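Local coordinates for cysteine-rich repeat secretory protein 15 (Arabidopsis thaliana, PDB 6GRF) that probably modulates cell-to-cell trafficking through plasmodesmata, as a membrane protein whose extracellular part carries two DUF26 (Gnk2-homologous) domains, at residues S40-N45 with G64-R69; K79-S84 with E103-R108. All blocks are in the same frame, centred on the assembly; numbering follows the deposited sequence. Where two conformers were deposited one is given.

Contact 1 of 2, residues S40-N45 with G64-R69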
loop_
_atom_site.group_PDB
_atom_site.type_symbol
_atom_site.label_atom_id
_atom_site.label_comp_id
_atom_site.label_asym_id
_atom_site.label_seq_id
_atom_site.Cartn_x
_atom_site.Cartn_y
_atom_site.Cartn_z
ATOM N N SER A 40 8.116 10.386 12.502
ATOM C CA SER A 40 8.284 10.361 13.953
ATOM C C SER A 40 6.935 10.348 14.675
ATOM O O SER A 40 6.812 9.659 15.673
ATOM C CB SER A 40 9.121 11.515 14.434
ATOM O OG SER A 40 10.007 11.953 13.417
ATOM N N ASP A 41 5.944 11.115 14.194
ATOM C CA ASP A 41 4.695 11.266 14.964
ATOM C C ASP A 41 3.439 11.273 14.078
ATOM O O ASP A 41 2.390 11.750 14.508
ATOM C CB ASP A 41 4.756 12.508 15.858
ATOM C CG ASP A 41 5.203 13.757 15.129
ATOM O OD1 ASP A 41 4.943 13.844 13.913
ATOM O OD2 ASP A 41 5.819 14.626 15.788
ATOM N N ALA A 42 3.508 10.693 12.880
ATOM C CA ALA A 42 2.295 10.408 12.130
ATOM C C ALA A 42 2.521 9.161 11.273
ATOM O O ALA A 42 3.588 8.980 10.677
ATOM C CB ALA A 42 1.882 11.600 11.300
ATOM N N SER A 43 1.498 8.305 11.249
ATOM C CA SER A 43 1.496 7.056 10.510
ATOM C C SER A 43 1.226 7.273 9.015
ATOM O O SER A 43 1.528 6.410 8.206
ATOM C CB SER A 43 0.487 6.129 11.111
ATOM O OG SER A 43 0.950 5.722 12.381
ATOM N N PHE A 44 0.621 8.412 8.676
ATOM C CA PHE A 44 0.313 8.788 7.306
ATOM C C PHE A 44 0.547 10.290 7.127
ATOM O O PHE A 44 0.251 11.079 8.006
ATOM C CB PHE A 44 -1.146 8.467 6.954
ATOM C CG PHE A 44 -1.637 9.261 5.768
ATOM C CD1 PHE A 44 -1.321 8.873 4.478
ATOM C CD2 PHE A 44 -2.324 10.450 5.942
ATOM C CE1 PHE A 44 -1.708 9.639 3.388
ATOM C CE2 PHE A 44 -2.721 11.205 4.848
ATOM C CZ PHE A 44 -2.406 10.802 3.573
ATOM N N ASN A 45 1.078 10.679 5.968
ATOM C CA ASN A 45 1.075 12.079 5.586
ATOM C C ASN A 45 1.217 12.198 4.066
ATOM O O ASN A 45 1.682 11.294 3.377
ATOM C CB ASN A 45 2.126 12.892 6.342
ATOM C CG ASN A 45 1.624 14.268 6.724
ATOM O OD1 ASN A 45 0.632 14.735 6.186
ATOM N ND2 ASN A 45 2.293 14.934 7.651
ATOM N N GLY A 64 3.533 13.069 -3.215
ATOM C CA GLY A 64 3.754 11.779 -2.616
ATOM C C GLY A 64 3.084 11.641 -1.270
ATOM O O GLY A 64 2.544 12.605 -0.740
ATOM N N LEU A 65 3.128 10.406 -0.746
ATOM C CA LEU A 65 2.622 10.071 0.568
ATOM C C LEU A 65 3.340 8.821 1.089
ATOM O O LEU A 65 4.058 8.130 0.352
ATOM C CB LEU A 65 1.101 9.869 0.501
ATOM C CG LEU A 65 0.570 8.854 -0.519
ATOM C CD1 LEU A 65 0.898 7.418 -0.147
ATOM C CD2 LEU A 65 -0.923 9.010 -0.679
ATOM N N TYR A 66 3.150 8.566 2.384
ATOM C CA TYR A 66 3.521 7.325 3.011
ATOM C C TYR A 66 2.363 6.891 3.911
ATOM O O TYR A 66 1.572 7.704 4.367
ATOM C CB TYR A 66 4.823 7.462 3.805
ATOM C CG TYR A 66 4.689 8.289 5.059
ATOM C CD1 TYR A 66 4.441 7.699 6.288
ATOM C CD2 TYR A 66 4.792 9.671 5.015
ATOM C CE1 TYR A 66 4.292 8.457 7.438
ATOM C CE2 TYR A 66 4.651 10.443 6.160
ATOM C CZ TYR A 66 4.396 9.835 7.377
ATOM O OH TYR A 66 4.247 10.593 8.500
ATOM N N GLN A 67 2.277 5.579 4.144
ATOM C CA GLN A 67 1.294 4.993 5.055
ATOM C C GLN A 67 1.992 3.841 5.779
ATOM O O GLN A 67 2.408 2.898 5.124
ATOM C CB GLN A 67 0.067 4.544 4.254
ATOM C CG GLN A 67 -1.001 3.860 5.089
ATOM C CD GLN A 67 -1.634 4.830 6.060
ATOM O OE1 GLN A 67 -1.405 4.779 7.269
ATOM N NE2 GLN A 67 -2.454 5.713 5.542
ATOM N N CYS A 68 2.158 3.960 7.100
ATOM C CA CYS A 68 2.595 2.840 7.925
ATOM C C CYS A 68 1.380 1.987 8.300
ATOM O O CYS A 68 0.251 2.461 8.283
ATOM C CB CYS A 68 3.289 3.300 9.201
ATOM S SG CYS A 68 4.858 4.145 8.881
ATOM N N ARG A 69 1.635 0.724 8.647
ATOM C CA ARG A 69 0.613 -0.096 9.264
ATOM C C ARG A 69 0.119 0.639 10.516
ATOM O O ARG A 69 0.906 0.967 11.386
ATOM C CB ARG A 69 1.154 -1.491 9.580
ATOM C CG ARG A 69 0.865 -2.517 8.494
ATOM C CD ARG A 69 1.455 -3.884 8.805
ATOM N NE ARG A 69 0.842 -4.537 9.948
ATOM C CZ ARG A 69 -0.176 -5.395 9.873
ATOM N NH1 ARG A 69 -0.820 -5.551 8.727
ATOM N NH2 ARG A 69 -0.543 -6.103 10.932
#
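Tyr66 and Ala42 meet where the loop after helix 23-39 runs into edge strand 44-49 of the first DUF26 sheet. The tight part of the contact gathers round the Tyr66 ring. Its hydroxyl donates to Ala42 O, OH to O 2.8 Å, and reaches that oxygen from above the carbonyl plane, 55° out of it, while the oxygen itself lies in the plane of the ring, at its edge. Over one ring face, offset toward the rim, sits Asn45 N, and Asn45 CB packs 3.5 Å from Tyr66 CE2. Ile81 and Leu107 also touch this tyrosine. Antiparallel pairing follows: Cys68 N to Ser43 O is short and nearly straight (2.8 Å, 175°), Tyr66 N to Asn45 O is longer at 3.3 Å, and the return bond from Asn45 N to Tyr66 O is weak.

On the sheet face that carries Phe44 and Gln67, the partly exposed Phe44 ring brings CD1 to 3.1 Å from Tyr66 O and CE1 to 4.0 Å from Leu65 CB, and lies nearly parallel to the Gln67 amide plane, 13° apart. The loose side is the 40-41 end: the exposed Ser40 and Asp41 take no part in the contact with 64-69, and Ser40 is held instead by Thr37 and Ser74.

Ser38 OG is hydrogen-bonded to both Tyr66 OH and Asn45 ND2, tying the end of the preceding helix to this edge. The buried phenol oxygen of Tyr66 thus has two polar partners, Ala42 O and Ser38 OG, while its ring packs against the Asn45 backbone N, Ile81 and Leu107.

Contact 2 of 2, residues K79-S84 with E103-R108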
loop_
_atom_site.group_PDB
_atom_site.type_symbol
_atom_site.label_atom_id
_atom_site.label_comp_id
_atom_site.label_asym_id
_atom_site.label_seq_id
_atom_site.Cartn_x
_atom_site.Cartn_y
_atom_site.Cartn_z
ATOM N N LYS A 79 11.367 3.563 11.601
ATOM C CA LYS A 79 12.371 2.596 11.171
ATOM C C LYS A 79 12.028 2.114 9.755
ATOM O O LYS A 79 12.876 2.105 8.876
ATOM C CB LYS A 79 12.432 1.413 12.145
ATOM C CG LYS A 79 13.831 1.006 12.585
ATOM C CD LYS A 79 14.238 1.598 13.918
ATOM C CE LYS A 79 15.643 1.213 14.321
ATOM N NZ LYS A 79 15.840 1.364 15.779
ATOM N N CYS A 80 10.766 1.700 9.572
ATOM C CA CYS A 80 10.255 1.154 8.315
ATOM C C CYS A 80 10.376 2.198 7.196
ATOM O O CYS A 80 10.716 1.867 6.070
ATOM C CB CYS A 80 8.793 0.733 8.455
ATOM S SG CYS A 80 8.152 -0.222 7.051
ATOM N N ILE A 81 10.039 3.449 7.516
ATOM C CA ILE A 81 10.034 4.527 6.544
ATOM C C ILE A 81 11.484 4.875 6.159
ATOM O O ILE A 81 11.772 5.027 4.989
ATOM C CB ILE A 81 9.228 5.733 7.067
ATOM C CG1 ILE A 81 7.730 5.417 7.106
ATOM C CG2 ILE A 81 9.491 6.996 6.249
ATOM C CD1 ILE A 81 7.083 5.286 5.742
ATOM N N GLN A 82 12.403 4.927 7.125
ATOM C CA GLN A 82 13.811 5.171 6.812
ATOM C C GLN A 82 14.303 4.074 5.856
ATOM O O GLN A 82 14.966 4.372 4.866
ATOM C CB GLN A 82 14.660 5.263 8.084
ATOM C CG GLN A 82 16.139 5.559 7.840
ATOM C CD GLN A 82 16.368 6.823 7.042
ATOM O OE1 GLN A 82 16.558 6.781 5.827
ATOM N NE2 GLN A 82 16.341 7.962 7.715
ATOM N N THR A 83 13.955 2.819 6.144
ATOM C CA THR A 83 14.368 1.679 5.317
ATOM C C THR A 83 13.787 1.829 3.904
ATOM O O THR A 83 14.431 1.510 2.892
ATOM C CB THR A 83 13.946 0.353 5.967
ATOM O OG1 THR A 83 14.450 0.332 7.301
ATOM C CG2 THR A 83 14.448 -0.858 5.210
ATOM N N SER A 84 12.551 2.312 3.871
ATOM C CA SER A 84 11.757 2.483 2.686
ATOM C C SER A 84 12.367 3.561 1.764
ATOM O O SER A 84 12.476 3.384 0.548
ATOM C CB SER A 84 10.348 2.799 3.123
ATOM O OG SER A 84 9.605 3.400 2.100
ATOM N N GLU A 103 6.317 -4.829 4.351
ATOM C CA GLU A 103 5.292 -5.377 5.234
ATOM C C GLU A 103 4.691 -4.263 6.109
ATOM O O GLU A 103 3.485 -4.209 6.306
ATOM C CB GLU A 103 5.863 -6.510 6.088
ATOM C CG GLU A 103 4.860 -7.116 7.057
ATOM C CD GLU A 103 3.526 -7.516 6.440
ATOM O OE1 GLU A 103 3.534 -8.165 5.358
ATOM O OE2 GLU A 103 2.476 -7.162 7.031
ATOM N N GLY A 104 5.537 -3.366 6.611
ATOM C CA GLY A 104 5.144 -2.371 7.589
ATOM C C GLY A 104 4.709 -1.034 7.000
ATOM O O GLY A 104 4.112 -0.237 7.700
ATOM N N CYS A 105 5.050 -0.739 5.743
ATOM C CA CYS A 105 4.835 0.629 5.252
ATOM C C CYS A 105 4.836 0.695 3.728
ATOM O O CYS A 105 5.355 -0.172 3.033
ATOM C CB CYS A 105 5.856 1.602 5.833
ATOM S SG CYS A 105 7.582 1.131 5.545
ATOM N N PHE A 106 4.202 1.763 3.242
ATOM C CA PHE A 106 4.042 2.051 1.853
ATOM C C PHE A 106 4.539 3.477 1.606
ATOM O O PHE A 106 4.239 4.367 2.396
ATOM C CB PHE A 106 2.577 1.871 1.467
ATOM C CG PHE A 106 2.231 2.290 0.063
ATOM C CD1 PHE A 106 2.638 1.533 -1.022
ATOM C CD2 PHE A 106 1.461 3.419 -0.168
ATOM C CE1 PHE A 106 2.294 1.902 -2.313
ATOM C CE2 PHE A 106 1.110 3.780 -1.457
ATOM C CZ PHE A 106 1.533 3.027 -2.526
ATOM N N LEU A 107 5.318 3.651 0.535
ATOM C CA LEU A 107 5.852 4.951 0.133
ATOM C C LEU A 107 5.592 5.153 -1.358
ATOM O O LEU A 107 5.829 4.255 -2.142
ATOM C CB LEU A 107 7.349 4.950 0.429
ATOM C CG LEU A 107 8.093 6.228 0.064
ATOM C CD1 LEU A 107 7.584 7.403 0.889
ATOM C CD2 LEU A 107 9.577 6.036 0.267
ATOM N N ARG A 108 5.138 6.352 -1.737
ATOM C CA ARG A 108 4.804 6.644 -3.131
ATOM C C ARG A 108 5.105 8.112 -3.451
ATOM O O ARG A 108 4.816 9.001 -2.663
ATOM C CB ARG A 108 3.322 6.373 -3.393
ATOM C CG ARG A 108 2.902 6.516 -4.846
ATOM C CD ARG A 108 1.425 6.225 -5.055
ATOM N NE ARG A 108 1.029 6.395 -6.445
ATOM C CZ ARG A 108 -0.232 6.452 -6.877
ATOM N NH1 ARG A 108 -1.238 6.157 -6.069
ATOM N NH2 ARG A 108 -0.482 6.824 -8.124
#
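Cys80 and Cys105 join helix 74-91 to strand 105-110 by a disulfide, one of the cystine bridges of the DUF26 (Gnk2-like) fold, in which helices pack on an antiparallel five-stranded sheet. The short helical and strand segments run at 41° to each other, their axes 8.5 Å apart at closest approach, and both half-cystines point into the gap. Cys80 SG stands anti to its backbone N, whereas Cys105 SG lies between its own N and carbonyl carbon (chi1 56°). The two sulfurs meet at 2.1 Å with a chi3 of -89°, close to the quarter turn that a relaxed disulfide adopts; its sign makes the bridge left-handed. Cys80 SG also comes within 3.5 Å of Gly104 C, where the chain enters the strand.

Ile81, one residue on, starts out along the flank of the helix and bends back, so that CD1 at its tip rests 3.9 Å from Cys105 CB, beside the bridge. The same side chain touches Tyr66 and Cys68 of the adjoining strand and Val35 of helix 23-39. One turn after Cys80, Ser84 points at the sheet as well. Its CB lies 4.0 Å from Cys105 SG, on the Leu107 side of the bridge. Leu107 also faces the helix, while Phe106, between Cys105 and Leu107 on the strand, turns to the opposite face of the sheet, against Ser99 and Gln101. No hydrogen bond crosses between helix and strand here, and the join rests on the covalent link and apolar contact. Ser84 OG, buried without a polar partner in the model, lies 3.2 Å from both CB and CD2 of Leu107.

In the fold
Contacts 1 and 2 lie about 9 Å apart, centre to centre, in the first of the two DUF26 domains, and follow each other along the chain: 40-45 with 64-69 closes before 79-84 with 103-108 opens. Strand 62-68 leads on to helix 74-91, and both contacts reach one antiparallel sheet, in which 62-68 lies between edge strand 44-49 and strand 105-110. Contact 1 therefore attaches the sheet's edge, and contact 2 fixes the helix over its interior. Probable backbone hydrogen bonds, Phe106 N to Gln67 O and Arg69 N to Gly104 O, join the two directly. The disulfides Cys68-Cys77 and Cys80-Cys105 tie helix 74-91 to strands 62-68 and 105-110, joining sheet and helix covalently at two neighbouring places.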